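Local coordinates for SCARECROW-LIKE protein 7 (Oryza sativa Japonica Group, PDB 5HYZ) that probably acts as a transcription factor in plant development and abiotic stress resistance, binding DNA through its GRAS domain, at residues 90-95 with 359-364; 269-274 with 345-350. All blocks are in the same frame, centred on the assembly; numbering follows the deposited sequence.

Interaction 1 of 2, residues 90-95 with 359-364; sequences SKFAHL and LSLAWE
F92 and L361 meet ring to methylene where helix 89-104 packs on the sheet of the Rossmann-like part of the GRAS domain. The evidence for helix-on-sheet packing is direct: the axes of helix 90-95 and strand 359-363 approach to 9.5 Å and run nearly antiparallel, at 168°, and the burial of 188 Å² centres on one aromatic side chain.

Followed outward, F92 begins at CB, which lies 3.9 Å from L361 CD2. CG is anti to the backbone N (chi1 166°), a setting that carries the ring from the helix toward the strand. There the F92 and L361 side chains slide past each other in opposite directions, bringing F92 CD2 within 3.7 Å of L361 CB. L361 CB thus sits over one ring face, 3.8 Å from the F92 ring centroid and 15° off the normal, a CH-pi contact displaced toward the rim at CD2 and CE2. Farther out, F92 CE2 also reaches the strand backbone, 3.7 Å from L361 N. On the other flank of the ring, F92 CE1 touches the L359 methyl CD2 at 4.1 Å. L359 and L361, two residues apart on the strand, both direct their side chains to the helix, while S360 between them turns away and its OG bonds to T370 of strand 366-374.

V371 of that strand and L351 of strand 349-354 also touch F92, so the three C-terminal strands share in receiving the ring. At its outermost atom, F92 CZ meets L359 O at 3.7 Å, in the ring plane at the edge, with L359 CG slightly farther off.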
loop_
_atom_site.group_PDB
_atom_site.type_symbol
_atom_site.label_atom_id
_atom_site.label_comp_id
_atom_site.label_asym_id
_atom_site.label_seq_id
_atom_site.Cartn_x
_atom_site.Cartn_y
_atom_site.Cartn_z
ATOM N N SER A 90 -9.939 4.263 -0.424
ATOM C CA SER A 90 -10.199 3.712 -1.740
ATOM C C SER A 90 -9.706 2.269 -1.845
ATOM O O SER A 90 -10.346 1.439 -2.487
ATOM C CB SER A 90 -9.582 4.592 -2.873
ATOM O OG SER A 90 -8.153 4.567 -2.793
ATOM N N LYS A 91 -8.604 1.929 -1.190
ATOM C CA LYS A 91 -8.122 0.589 -1.291
ATOM C C LYS A 91 -9.103 -0.365 -0.604
ATOM O O LYS A 91 -9.376 -1.465 -1.101
ATOM C CB LYS A 91 -6.691 0.468 -0.679
ATOM C CG LYS A 91 -6.036 -0.883 -1.007
ATOM C CD LYS A 91 -4.497 -0.845 -1.009
ATOM C CE LYS A 91 -3.882 -2.164 -1.542
ATOM N NZ LYS A 91 -2.721 -2.692 -0.707
ATOM N N PHE A 92 -9.594 0.048 0.569
ATOM C CA PHE A 92 -10.600 -0.752 1.275
ATOM C C PHE A 92 -11.789 -1.052 0.379
ATOM O O PHE A 92 -12.285 -2.165 0.216
ATOM C CB PHE A 92 -11.102 0.012 2.482
ATOM C CG PHE A 92 -12.366 -0.584 3.066
ATOM C CD1 PHE A 92 -12.327 -1.785 3.777
ATOM C CD2 PHE A 92 -13.570 0.066 2.899
ATOM C CE1 PHE A 92 -13.502 -2.333 4.286
ATOM C CE2 PHE A 92 -14.772 -0.508 3.406
ATOM C CZ PHE A 92 -14.720 -1.684 4.084
ATOM N N ALA A 93 -12.247 0.026 -0.217
ATOM C CA ALA A 93 -13.455 -0.149 -1.034
ATOM C C ALA A 93 -13.202 -1.077 -2.234
ATOM O O ALA A 93 -13.928 -2.068 -2.494
ATOM C CB ALA A 93 -13.888 1.247 -1.503
ATOM N N HIS A 94 -12.156 -0.768 -2.986
ATOM C CA HIS A 94 -11.823 -1.621 -4.157
ATOM C C HIS A 94 -11.583 -3.072 -3.853
ATOM O O HIS A 94 -12.048 -3.949 -4.550
ATOM C CB HIS A 94 -10.529 -1.101 -4.836
ATOM C CG HIS A 94 -10.697 0.250 -5.413
ATOM N ND1 HIS A 94 -9.621 1.047 -5.779
ATOM C CD2 HIS A 94 -11.818 0.959 -5.699
ATOM C CE1 HIS A 94 -10.083 2.187 -6.269
ATOM N NE2 HIS A 94 -11.408 2.155 -6.238
ATOM N N LEU A 95 -10.742 -3.322 -2.871
ATOM C CA LEU A 95 -10.454 -4.719 -2.561
ATOM C C LEU A 95 -11.671 -5.463 -2.036
ATOM O O LEU A 95 -11.851 -6.631 -2.352
ATOM C CB LEU A 95 -9.293 -4.841 -1.539
ATOM C CG LEU A 95 -7.985 -4.367 -2.176
ATOM C CD1 LEU A 95 -6.772 -4.679 -1.305
ATOM C CD2 LEU A 95 -7.702 -4.800 -3.684
ATOM N N LEU A 359 -20.215 -3.813 5.038
ATOM C CA LEU A 359 -18.952 -3.790 5.817
ATOM C C LEU A 359 -18.446 -2.395 5.714
ATOM O O LEU A 359 -18.352 -1.869 4.623
ATOM C CB LEU A 359 -17.922 -4.772 5.264
ATOM C CG LEU A 359 -16.603 -4.804 6.069
ATOM C CD1 LEU A 359 -16.834 -5.320 7.477
ATOM C CD2 LEU A 359 -15.655 -5.711 5.354
ATOM N N SER A 360 -18.100 -1.747 6.821
ATOM C CA SER A 360 -17.712 -0.350 6.737
ATOM C C SER A 360 -16.357 -0.128 7.378
ATOM O O SER A 360 -16.039 -0.732 8.439
ATOM C CB SER A 360 -18.802 0.517 7.419
ATOM O OG SER A 360 -18.529 1.885 7.258
ATOM N N LEU A 361 -15.582 0.769 6.785
ATOM C CA LEU A 361 -14.322 1.199 7.351
ATOM C C LEU A 361 -14.664 2.398 8.209
ATOM O O LEU A 361 -15.319 3.342 7.759
ATOM C CB LEU A 361 -13.323 1.552 6.265
ATOM C CG LEU A 361 -12.037 2.252 6.652
ATOM C CD1 LEU A 361 -11.258 1.266 7.555
ATOM C CD2 LEU A 361 -11.210 2.643 5.415
ATOM N N ALA A 362 -14.263 2.289 9.484
ATOM C CA ALA A 362 -14.570 3.287 10.498
ATOM C C ALA A 362 -13.357 4.000 11.065
ATOM O O ALA A 362 -12.250 3.464 11.056
ATOM C CB ALA A 362 -15.352 2.582 11.647
ATOM N N TRP A 363 -13.577 5.223 11.558
ATOM C CA TRP A 363 -12.552 5.974 12.286
ATOM C C TRP A 363 -13.066 6.196 13.710
ATOM O O TRP A 363 -14.168 6.721 13.867
ATOM C CB TRP A 363 -12.256 7.330 11.614
ATOM C CG TRP A 363 -11.238 8.112 12.397
ATOM C CD1 TRP A 363 -11.511 9.066 13.355
ATOM C CD2 TRP A 363 -9.790 8.024 12.316
ATOM N NE1 TRP A 363 -10.335 9.572 13.858
ATOM C CE2 TRP A 363 -9.266 8.968 13.238
ATOM C CE3 TRP A 363 -8.893 7.278 11.532
ATOM C CZ2 TRP A 363 -7.895 9.151 13.416
ATOM C CZ3 TRP A 363 -7.550 7.461 11.706
ATOM C CH2 TRP A 363 -7.055 8.393 12.644
ATOM N N GLU A 364 -12.299 5.739 14.716
ATOM C CA GLU A 364 -12.783 5.825 16.121
ATOM C C GLU A 364 -14.208 5.281 16.256
ATOM O O GLU A 364 -15.082 5.904 16.859
ATOM C CB GLU A 364 -12.707 7.279 16.626
ATOM C CG GLU A 364 -12.295 7.378 18.095
ATOM C CD GLU A 364 -11.605 8.702 18.376
ATOM O OE1 GLU A 364 -10.374 8.693 18.621
ATOM O OE2 GLU A 364 -12.292 9.752 18.311
#

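Interaction 2 of 2, residues 269-274 with 345-350; sequences LDVAMT and SKYKYS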
loop_
_atom_site.group_PDB
_atom_site.type_symbol
_atom_site.label_atom_id
_atom_site.label_comp_id
_atom_site.label_asym_id
_atom_site.label_seq_id
_atom_site.Cartn_x
_atom_site.Cartn_y
_atom_site.Cartn_z
ATOM N N LEU A 269 -6.991 12.690 8.416
ATOM C CA LEU A 269 -5.943 13.405 7.682
ATOM C C LEU A 269 -4.848 13.891 8.623
ATOM O O LEU A 269 -3.676 13.942 8.237
ATOM C CB LEU A 269 -6.509 14.614 6.919
ATOM C CG LEU A 269 -7.360 14.361 5.675
ATOM C CD1 LEU A 269 -7.521 15.651 4.861
ATOM C CD2 LEU A 269 -6.752 13.264 4.834
ATOM N N ASP A 270 -5.245 14.289 9.829
ATOM C CA ASP A 270 -4.298 14.874 10.787
ATOM C C ASP A 270 -3.245 13.887 11.230
ATOM O O ASP A 270 -2.102 14.256 11.531
ATOM C CB ASP A 270 -5.020 15.365 12.040
ATOM C CG ASP A 270 -4.136 16.241 12.916
ATOM O OD1 ASP A 270 -3.516 17.164 12.368
ATOM O OD2 ASP A 270 -4.053 15.989 14.139
ATOM N N VAL A 271 -3.649 12.631 11.367
ATOM C CA VAL A 271 -2.669 11.653 11.821
ATOM C C VAL A 271 -1.716 11.307 10.673
ATOM O O VAL A 271 -0.573 10.891 10.900
ATOM C CB VAL A 271 -3.389 10.385 12.415
ATOM C CG1 VAL A 271 -2.415 9.280 12.694
ATOM C CG2 VAL A 271 -4.112 10.744 13.700
ATOM N N ALA A 272 -2.172 11.498 9.433
ATOM C CA ALA A 272 -1.420 11.043 8.260
ATOM C C ALA A 272 -0.450 12.066 7.664
ATOM O O ALA A 272 0.585 11.698 7.106
ATOM C CB ALA A 272 -2.421 10.572 7.155
HETATM N N MSE A 273 -0.778 13.352 7.757
HETATM C CA MSE A 273 0.005 14.375 7.076
HETATM C C MSE A 273 0.417 15.503 8.026
HETATM O O MSE A 273 -0.182 15.677 9.086
HETATM C CB MSE A 273 -0.794 14.935 5.903
HETATM C CG MSE A 273 -1.140 13.894 4.838
HETATM SE SE MSE A 273 -2.473 14.613 3.582
HETATM C CE MSE A 273 -3.804 14.963 4.898
ATOM N N THR A 274 1.436 16.277 7.658
ATOM C CA THR A 274 1.875 17.393 8.510
ATOM C C THR A 274 0.846 18.530 8.514
ATOM O O THR A 274 0.117 18.715 7.528
ATOM C CB THR A 274 3.216 17.991 8.037
ATOM O OG1 THR A 274 3.041 18.507 6.715
ATOM C CG2 THR A 274 4.303 16.933 7.993
ATOM N N SER A 345 -0.312 2.512 15.943
ATOM C CA SER A 345 -1.288 2.737 16.999
ATOM C C SER A 345 -1.952 4.115 16.960
ATOM O O SER A 345 -3.067 4.280 17.485
ATOM C CB SER A 345 -0.631 2.519 18.393
ATOM O OG SER A 345 0.168 3.642 18.796
ATOM N N LYS A 346 -1.308 5.124 16.366
ATOM C CA LYS A 346 -1.946 6.441 16.357
ATOM C C LYS A 346 -3.133 6.498 15.386
ATOM O O LYS A 346 -3.986 7.387 15.498
ATOM C CB LYS A 346 -0.946 7.550 16.028
ATOM C CG LYS A 346 -0.277 7.447 14.675
ATOM C CD LYS A 346 0.908 8.442 14.586
ATOM C CE LYS A 346 1.363 8.716 13.151
ATOM N NZ LYS A 346 2.167 7.586 12.588
ATOM N N TYR A 347 -3.204 5.551 14.457
ATOM C CA TYR A 347 -4.374 5.491 13.559
ATOM C C TYR A 347 -5.539 4.814 14.250
ATOM O O TYR A 347 -5.344 3.974 15.115
ATOM C CB TYR A 347 -4.016 4.765 12.268
ATOM C CG TYR A 347 -3.050 5.532 11.398
ATOM C CD1 TYR A 347 -3.509 6.479 10.513
ATOM C CD2 TYR A 347 -1.675 5.293 11.455
ATOM C CE1 TYR A 347 -2.617 7.176 9.685
ATOM C CE2 TYR A 347 -0.780 5.990 10.648
ATOM C CZ TYR A 347 -1.269 6.917 9.760
ATOM O OH TYR A 347 -0.436 7.612 8.922
ATOM N N LYS A 348 -6.764 5.190 13.899
ATOM C CA LYS A 348 -7.924 4.709 14.621
ATOM C C LYS A 348 -8.889 4.007 13.664
ATOM O O LYS A 348 -10.084 4.086 13.839
ATOM C CB LYS A 348 -8.670 5.866 15.311
ATOM C CG LYS A 348 -7.732 6.773 16.159
ATOM C CD LYS A 348 -7.009 5.943 17.169
ATOM C CE LYS A 348 -6.052 6.799 18.026
ATOM N NZ LYS A 348 -4.944 6.011 18.703
ATOM N N TYR A 349 -8.347 3.317 12.655
ATOM C CA TYR A 349 -9.215 2.567 11.738
ATOM C C TYR A 349 -9.675 1.257 12.292
ATOM O O TYR A 349 -8.916 0.555 12.989
ATOM C CB TYR A 349 -8.481 2.315 10.416
ATOM C CG TYR A 349 -8.201 3.579 9.654
ATOM C CD1 TYR A 349 -9.251 4.369 9.106
ATOM C CD2 TYR A 349 -6.897 3.988 9.449
ATOM C CE1 TYR A 349 -8.971 5.515 8.376
ATOM C CE2 TYR A 349 -6.624 5.133 8.729
ATOM C CZ TYR A 349 -7.682 5.913 8.220
ATOM O OH TYR A 349 -7.367 7.054 7.505
ATOM N N SER A 350 -10.916 0.902 12.010
ATOM C CA SER A 350 -11.411 -0.445 12.327
ATOM C C SER A 350 -12.504 -0.800 11.372
ATOM O O SER A 350 -12.923 0.054 10.600
ATOM C CB SER A 350 -11.972 -0.544 13.779
ATOM O OG SER A 350 -13.190 0.162 13.905
#
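This is a surface contact, apolar in character, between the C-terminal part of helix 251-272 and the loop leading into strand 349-354. V271 carries it: V271 CA lies 6.6 Å from Y347 CA, and the valine methyl CG1 touches both K346 and Y347. Pointing opposite the amide N (chi1 171°), CG1 stands over the centre of the Y347 ring, 3.7 Å from the centroid and 14° off the normal, which defines a CH-pi contact. The same V271 CG1 presses on the aliphatic part of K346 and is 3.4 Å from K346 CG, a tight approach for two carbons. The K346 chain passes alongside V271 in the opposite sense, and K346 CE comes 3.7 Å from V271 O.

A272 meets the far end of the tyrosine instead: A272 CA is 3.6 Å from Y347 OH, and its methyl lies near the ring plane, at the edge. The loop has a tie of its own, K348 NZ donating to S345 O at 2.8 Å in the carbonyl plane. Y343 adds an edge-to-face partner for Y347, and W363 of strand 358-363 also touches V271. The predicted PFYRE and SAW regions are joined here, where the loop leading into strand 349-354, first strand of the C-terminal antiparallel hairpin, packs on helix 251-272 of the GRAS domain.

How the interactions relate
Interactions 1 and 2 have centres 14 Å apart and are joined through the antiparallel pairing of strands 349-354 and 358-363. Two probable backbone hydrogen bonds make the link: A362 N to S350 O at 2.8 Å and E364 N to K348 O at 2.9 Å. Side chains reinforce it, for W363 packs edge-to-face with Y349, W363 CE3 lying 3.6 Å from Y349 CE1. The hairpin therefore meets helix 89-104 at a buried face in interaction 1, while the loop entering it meets the C-terminal part of helix 251-272 at the surface in interaction 2. The regions predicted as VHIID, PFYRE and SAW are thereby brought together.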